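Local coordinates for pesticidal crystal protein Cry4Aa (Bacillus thuringiensis, PDB 2C9K) that kills mosquito larvae by binding midgut epithelial cells and causing their colloid-osmotic lysis, as a pore-forming three-domain delta-endotoxin, at residues 526-531 and 597-602; 534-539 and 548-553. All blocks are in the same frame, centred on the assembly; numbering follows the deposited sequence.

Overall arrangement
Both contacts lie in the C-terminal domain of the toxin, a beta sandwich of the three-domain delta-endotoxin fold, and each joins antiparallel backbones. Contact 1 is mostly buried and pairs two strands distant in sequence, 517-527 and 600-609, within one sheet. Contact 2 is partly buried and pairs the neighbouring strands of a hairpin, 536-541 and 545-550, at the margin of the facing sheet. Their chemistry differs accordingly: the pairing in contact 1 is prolonged past the strand ends by the backbone and side-chain amide of an asparagine, whereas contact 2 combines apolar packing on its inner face with an arginine laid against an alanine on the other. V600 of contact 1 packs on A535 and L551 of contact 2.

Contact 1: residues 526-531 and 597-602; sequences ASNGSA and NTTVLI
A526 and L601 face each other as an antiparallel hydrogen-bonded pair, A526 N giving to L601 O at 2.8 Å and L601 N returning to A526 O at 2.7 Å. Their CB atoms touch at 3.9 Å on one face of the sheet; on the other, S527 and V600 form a non-hydrogen-bonded pair, with V600 CG2 against the serine OG. Strands 517-527 and 600-609 thus meet inside one sheet of the C-terminal beta sandwich, and their pairing runs on past the regular strand ends. There N528 N bonds to T599 O, while N528 OD1 receives a weak bond from T599 N (2.7 Å). Chi1 of 46° sets N528 CG between its own backbone N and carbonyl carbon, from where the amide crosses the T599 side chain obliquely, ND2 lying 3.5 Å from T599 CB. Further out, G557 O takes a hydrogen bond from N528 ND2, so that the amide has a partner at each end, the one at OD1 weak, and Y560 OH bonds T599 OG1. T598 CG2 rests 3.8 Å from S527 OG, and T598 OG1 is hydrogen-bonded to T533 O.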
ATOM      1  N   ALA A 526      11.325 -15.281   3.184  1.00 29.68           N
ATOM      2  CA  ALA A 526      12.039 -15.122   4.446  1.00 30.15           C
ATOM      3  C   ALA A 526      11.994 -16.514   5.071  1.00 31.27           C
ATOM      4  O   ALA A 526      11.077 -17.295   4.798  1.00 30.56           O
ATOM      5  CB  ALA A 526      11.332 -14.114   5.341  1.00 31.02           C
ATOM      6  N   SER A 527      12.971 -16.832   5.909  1.00 32.44           N
ATOM      7  CA  SER A 527      13.002 -18.155   6.518  1.00 32.49           C
ATOM      8  C   SER A 527      14.053 -18.291   7.599  1.00 32.02           C
ATOM      9  O   SER A 527      15.188 -17.859   7.423  1.00 32.38           O
ATOM     10  CB  SER A 527      13.272 -19.207   5.440  1.00 32.48           C
ATOM     11  OG  SER A 527      13.476 -20.489   6.007  1.00 32.47           O
ATOM     12  N   ASN A 528      13.675 -18.885   8.721  1.00 31.54           N
ATOM     13  CA  ASN A 528      14.636 -19.109   9.783  1.00 32.05           C
ATOM     14  C   ASN A 528      15.173 -20.527   9.568  1.00 32.47           C
ATOM     15  O   ASN A 528      15.501 -20.892   8.439  1.00 30.97           O
ATOM     16  CB  ASN A 528      13.992 -18.952  11.166  1.00 31.40           C
ATOM     17  CG  ASN A 528      12.669 -19.669  11.277  1.00 32.13           C
ATOM     18  OD1 ASN A 528      12.447 -20.682  10.611  1.00 33.00           O
ATOM     19  ND2 ASN A 528      11.784 -19.159  12.133  1.00 29.34           N
ATOM     20  N   GLY A 529      15.253 -21.325  10.628  1.00 33.73           N
ATOM     21  CA  GLY A 529      15.780 -22.673  10.485  1.00 35.15           C
ATOM     22  C   GLY A 529      17.287 -22.672  10.276  1.00 35.57           C
ATOM     23  O   GLY A 529      17.948 -21.652  10.462  1.00 35.15           O
ATOM     24  N   SER A 530      17.843 -23.810   9.880  1.00 36.87           N
ATOM     25  CA  SER A 530      19.283 -23.899   9.667  1.00 38.28           C
ATOM     26  C   SER A 530      19.617 -24.678   8.407  1.00 39.74           C
ATOM     27  O   SER A 530      18.751 -25.295   7.791  1.00 40.59           O
ATOM     28  CB  SER A 530      19.948 -24.598  10.842  1.00 38.21           C
ATOM     29  OG  SER A 530      19.795 -25.997  10.700  1.00 40.21           O
ATOM     30  N   ALA A 531      20.896 -24.664   8.051  1.00 40.68           N
ATOM     31  CA  ALA A 531      21.374 -25.357   6.865  1.00 42.02           C
ATOM     32  C   ALA A 531      20.978 -26.837   6.810  1.00 42.91           C
ATOM     33  O   ALA A 531      20.836 -27.406   5.728  1.00 43.11           O
ATOM     34  CB  ALA A 531      22.892 -25.216   6.767  1.00 40.34           C
ATOM     35  N   ASN A 597       9.326 -26.929  12.162  1.00 41.66           N
ATOM     36  CA  ASN A 597       9.699 -25.751  12.932  1.00 41.44           C
ATOM     37  C   ASN A 597      10.387 -24.667  12.107  1.00 40.60           C
ATOM     38  O   ASN A 597      10.531 -23.532  12.570  1.00 41.92           O
ATOM     39  CB  ASN A 597      10.573 -26.138  14.125  1.00 43.34           C
ATOM     40  CG  ASN A 597       9.768 -26.764  15.252  1.00 45.72           C
ATOM     41  OD1 ASN A 597       8.595 -26.425  15.453  1.00 45.26           O
ATOM     42  ND2 ASN A 597      10.395 -27.669  16.005  1.00 45.47           N
ATOM     43  N   THR A 598      10.806 -25.001  10.890  1.00 37.73           N
ATOM     44  CA  THR A 598      11.444 -24.005  10.040  1.00 35.03           C
ATOM     45  C   THR A 598      10.372 -23.164   9.354  1.00 32.96           C
ATOM     46  O   THR A 598       9.727 -23.615   8.416  1.00 30.80           O
ATOM     47  CB  THR A 598      12.339 -24.654   8.973  1.00 35.10           C
ATOM     48  OG1 THR A 598      13.384 -25.383   9.619  1.00 35.95           O
ATOM     49  CG2 THR A 598      12.968 -23.597   8.083  1.00 33.94           C
ATOM     50  N   THR A 599      10.186 -21.944   9.849  1.00 32.18           N
ATOM     51  CA  THR A 599       9.199 -21.010   9.310  1.00 31.19           C
ATOM     52  C   THR A 599       9.658 -20.403   7.993  1.00 31.11           C
ATOM     53  O   THR A 599      10.792 -19.942   7.872  1.00 33.21           O
ATOM     54  CB  THR A 599       8.933 -19.838  10.284  1.00 30.82           C
ATOM     55  OG1 THR A 599       8.294 -20.324  11.472  1.00 30.52           O
ATOM     56  CG2 THR A 599       8.052 -18.792   9.627  1.00 29.61           C
ATOM     57  N   VAL A 600       8.765 -20.398   7.009  1.00 30.03           N
ATOM     58  CA  VAL A 600       9.054 -19.824   5.699  1.00 27.42           C
ATOM     59  C   VAL A 600       7.968 -18.801   5.376  1.00 25.95           C
ATOM     60  O   VAL A 600       6.777 -19.110   5.421  1.00 24.71           O
ATOM     61  CB  VAL A 600       9.073 -20.909   4.593  1.00 27.41           C
ATOM     62  CG1 VAL A 600       9.288 -20.263   3.225  1.00 27.50           C
ATOM     63  CG2 VAL A 600      10.177 -21.913   4.875  1.00 26.20           C
ATOM     64  N   LEU A 601       8.378 -17.576   5.076  1.00 25.00           N
ATOM     65  CA  LEU A 601       7.415 -16.539   4.745  1.00 24.73           C
ATOM     66  C   LEU A 601       7.529 -16.172   3.269  1.00 24.41           C
ATOM     67  O   LEU A 601       8.546 -15.647   2.823  1.00 23.93           O
ATOM     68  CB  LEU A 601       7.637 -15.312   5.627  1.00 25.81           C
ATOM     69  CG  LEU A 601       7.473 -15.563   7.130  1.00 28.57           C
ATOM     70  CD1 LEU A 601       7.743 -14.282   7.895  1.00 29.91           C
ATOM     71  CD2 LEU A 601       6.068 -16.068   7.430  1.00 29.19           C
ATOM     72  N   ILE A 602       6.482 -16.476   2.509  1.00 23.78           N
ATOM     73  CA  ILE A 602       6.469 -16.182   1.084  1.00 23.40           C
ATOM     74  C   ILE A 602       5.947 -14.783   0.811  1.00 22.79           C
ATOM     75  O   ILE A 602       4.808 -14.460   1.149  1.00 22.45           O
ATOM     76  CB  ILE A 602       5.578 -17.163   0.308  1.00 22.85           C
ATOM     77  CG1 ILE A 602       6.163 -18.572   0.365  1.00 21.47           C
ATOM     78  CG2 ILE A 602       5.455 -16.704  -1.124  1.00 23.01           C
ATOM     79  CD1 ILE A 602       7.468 -18.718  -0.363  1.00 20.29           C
TER

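Contact 2: residues 534-539 and 548-553; sequences RAVINL and GMALNP
I537 and M549 form the antiparallel hydrogen-bonded pair between strands 536-539 and 548-550, whose axes approach to 4.8 Å, with non-hydrogen-bonded pairs V536-A550 and N538-G548 on either side. This is a beta hairpin at the margin of a sheet in the C-terminal beta sandwich. I537 N bonds to M549 O at 2.9 Å, and L551 N bonds to A535 O beyond the regular strands; both bonds are almost straight. M549 N completes the pair by giving to I537 O. The inward face is apolar. I537 CG1 lies between its backbone N and carbonyl carbon (chi1 49°), near M549 O and 3.7 Å from M549 CG, the two side chains running side by side. L551 instead crosses I537 at about a right angle, and I537 CD1 sits against its CD2 and CG. I523 and F502 pack on I537 from within the sandwich. Beyond the strand, R534 reaches across to 550-552. Its CB and CG pass close to L551 O, to which NE makes a weak bond of 3.4 Å; a water weakly bonded to A535 N gives a second weak bond to the same oxygen. The bend at chi3 (82°) sets NE beside N552, and the guanidinium and amide planes lie 21° apart. A550 CB, on the same face of the sheet as V536, covers one face of the guanidinium, 3.4 Å above its plane and over its centre.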
ATOM      1  N   ARG A 534      16.558 -27.133   5.989  1.00 37.99           N
ATOM      2  CA  ARG A 534      16.007 -26.291   4.937  1.00 34.78           C
ATOM      3  C   ARG A 534      14.643 -26.787   4.485  1.00 32.44           C
ATOM      4  O   ARG A 534      14.422 -27.989   4.329  1.00 30.99           O
ATOM      5  CB  ARG A 534      16.949 -26.266   3.732  1.00 33.95           C
ATOM      6  CG  ARG A 534      18.387 -25.961   4.069  1.00 33.81           C
ATOM      7  CD  ARG A 534      19.289 -26.411   2.944  1.00 33.91           C
ATOM      8  NE  ARG A 534      19.352 -25.446   1.853  1.00 35.58           N
ATOM      9  CZ  ARG A 534      19.840 -25.719   0.645  1.00 36.04           C
ATOM     10  NH1 ARG A 534      20.299 -26.935   0.371  1.00 35.55           N
ATOM     11  NH2 ARG A 534      19.884 -24.777  -0.285  1.00 35.60           N
ATOM     12  N   ALA A 535      13.727 -25.851   4.278  1.00 31.61           N
ATOM     13  CA  ALA A 535      12.400 -26.197   3.804  1.00 31.03           C
ATOM     14  C   ALA A 535      12.569 -26.443   2.311  1.00 31.11           C
ATOM     15  O   ALA A 535      13.435 -25.846   1.671  1.00 31.63           O
ATOM     16  CB  ALA A 535      11.434 -25.051   4.045  1.00 28.53           C
ATOM     17  N   VAL A 536      11.764 -27.336   1.760  1.00 31.16           N
ATOM     18  CA  VAL A 536      11.834 -27.640   0.339  1.00 31.52           C
ATOM     19  C   VAL A 536      10.508 -27.247  -0.287  1.00 31.27           C
ATOM     20  O   VAL A 536       9.452 -27.526   0.276  1.00 32.42           O
ATOM     21  CB  VAL A 536      12.108 -29.142   0.115  1.00 31.41           C
ATOM     22  CG1 VAL A 536      11.838 -29.529  -1.327  1.00 32.40           C
ATOM     23  CG2 VAL A 536      13.543 -29.441   0.459  1.00 32.44           C
ATOM     24  N   ILE A 537      10.564 -26.601  -1.445  1.00 31.02           N
ATOM     25  CA  ILE A 537       9.355 -26.153  -2.132  1.00 31.71           C
ATOM     26  C   ILE A 537       9.177 -26.706  -3.540  1.00 30.46           C
ATOM     27  O   ILE A 537      10.055 -26.569  -4.388  1.00 29.86           O
ATOM     28  CB  ILE A 537       9.338 -24.636  -2.214  1.00 32.42           C
ATOM     29  CG1 ILE A 537      10.695 -24.154  -2.745  1.00 33.92           C
ATOM     30  CG2 ILE A 537       9.008 -24.060  -0.848  1.00 33.16           C
ATOM     31  CD1 ILE A 537      10.900 -22.663  -2.710  1.00 35.24           C
ATOM     32  N   ASN A 538       8.028 -27.320  -3.784  0.50 29.91           N
ATOM     33  CA  ASN A 538       7.741 -27.882  -5.091  0.50 29.83           C
ATOM     34  C   ASN A 538       6.624 -27.114  -5.767  0.50 29.65           C
ATOM     35  O   ASN A 538       5.541 -26.936  -5.216  0.50 28.60           O
ATOM     36  CB  ASN A 538       7.378 -29.354  -4.956  0.50 31.00           C
ATOM     37  CG  ASN A 538       8.522 -30.173  -4.420  1.00 32.41           C
ATOM     38  OD1 ASN A 538       9.564 -30.294  -5.066  1.00 31.96           O
ATOM     39  ND2 ASN A 538       8.348 -30.732  -3.226  1.00 34.08           N
ATOM     40  N   LEU A 539       6.920 -26.662  -6.977  1.00 31.05           N
ATOM     41  CA  LEU A 539       6.005 -25.874  -7.791  1.00 31.76           C
ATOM     42  C   LEU A 539       5.489 -26.746  -8.926  1.00 32.38           C
ATOM     43  O   LEU A 539       6.269 -27.194  -9.772  1.00 33.17           O
ATOM     44  CB  LEU A 539       6.763 -24.691  -8.391  1.00 32.66           C
ATOM     45  CG  LEU A 539       6.196 -23.277  -8.463  1.00 34.07           C
ATOM     46  CD1 LEU A 539       7.037 -22.505  -9.478  1.00 32.96           C
ATOM     47  CD2 LEU A 539       4.737 -23.278  -8.870  1.00 33.52           C
ATOM     48  N   GLY A 548      11.388 -27.335  -8.384  1.00 27.56           N
ATOM     49  CA  GLY A 548      11.582 -27.618  -6.977  1.00 27.99           C
ATOM     50  C   GLY A 548      12.923 -27.095  -6.517  1.00 29.51           C
ATOM     51  O   GLY A 548      13.864 -27.010  -7.306  1.00 30.13           O
ATOM     52  N   MET A 549      13.018 -26.736  -5.242  1.00 30.27           N
ATOM     53  CA  MET A 549      14.266 -26.222  -4.702  1.00 29.97           C
ATOM     54  C   MET A 549      14.255 -26.114  -3.166  1.00 29.43           C
ATOM     55  O   MET A 549      13.198 -26.123  -2.529  1.00 27.62           O
ATOM     56  CB  MET A 549      14.577 -24.855  -5.335  1.00 29.18           C
ATOM     57  CG  MET A 549      13.555 -23.774  -5.031  1.00 32.54           C
ATOM     58  SD  MET A 549      13.911 -22.146  -5.769  1.00 37.70           S
ATOM     59  CE  MET A 549      15.722 -22.054  -5.557  1.00 38.82           C
ATOM     60  N   ALA A 550      15.447 -26.026  -2.587  1.00 29.38           N
ATOM     61  CA  ALA A 550      15.607 -25.897  -1.146  1.00 28.80           C
ATOM     62  C   ALA A 550      15.812 -24.426  -0.812  1.00 28.81           C
ATOM     63  O   ALA A 550      16.565 -23.728  -1.492  1.00 28.59           O
ATOM     64  CB  ALA A 550      16.804 -26.698  -0.683  1.00 27.98           C
ATOM     65  N   LEU A 551      15.131 -23.957   0.227  1.00 28.58           N
ATOM     66  CA  LEU A 551      15.250 -22.572   0.652  1.00 28.99           C
ATOM     67  C   LEU A 551      16.354 -22.471   1.698  1.00 30.07           C
ATOM     68  O   LEU A 551      16.659 -23.450   2.378  1.00 31.03           O
ATOM     69  CB  LEU A 551      13.919 -22.089   1.231  1.00 27.92           C
ATOM     70  CG  LEU A 551      12.773 -21.973   0.223  1.00 27.94           C
ATOM     71  CD1 LEU A 551      11.509 -21.527   0.941  1.00 30.07           C
ATOM     72  CD2 LEU A 551      13.145 -20.982  -0.864  1.00 25.76           C
ATOM     73  N   ASN A 552      16.953 -21.290   1.826  1.00 30.16           N
ATOM     74  CA  ASN A 552      18.029 -21.082   2.791  1.00 30.41           C
ATOM     75  C   ASN A 552      17.565 -20.240   3.967  1.00 30.22           C
ATOM     76  O   ASN A 552      16.592 -19.487   3.862  1.00 31.83           O
ATOM     77  CB  ASN A 552      19.200 -20.364   2.126  1.00 31.77           C
ATOM     78  CG  ASN A 552      19.732 -21.105   0.922  1.00 34.96           C
ATOM     79  OD1 ASN A 552      20.241 -20.487  -0.016  1.00 36.46           O
ATOM     80  ND2 ASN A 552      19.631 -22.434   0.940  1.00 34.22           N
ATOM     81  N   PRO A 553      18.247 -20.364   5.116  1.00 28.84           N
ATOM     82  CA  PRO A 553      17.860 -19.572   6.287  1.00 27.76           C
ATOM     83  C   PRO A 553      18.166 -18.134   5.909  1.00 27.40           C
ATOM     84  O   PRO A 553      19.094 -17.890   5.147  1.00 28.18           O
ATOM     85  CB  PRO A 553      18.791 -20.085   7.368  1.00 26.40           C
ATOM     86  CG  PRO A 553      19.060 -21.485   6.936  1.00 27.62           C
ATOM     87  CD  PRO A 553      19.275 -21.351   5.470  1.00 26.80           C
TER
HETATM   88  O   HOH W   1      14.948 -22.789   4.615  1.00 17.41           O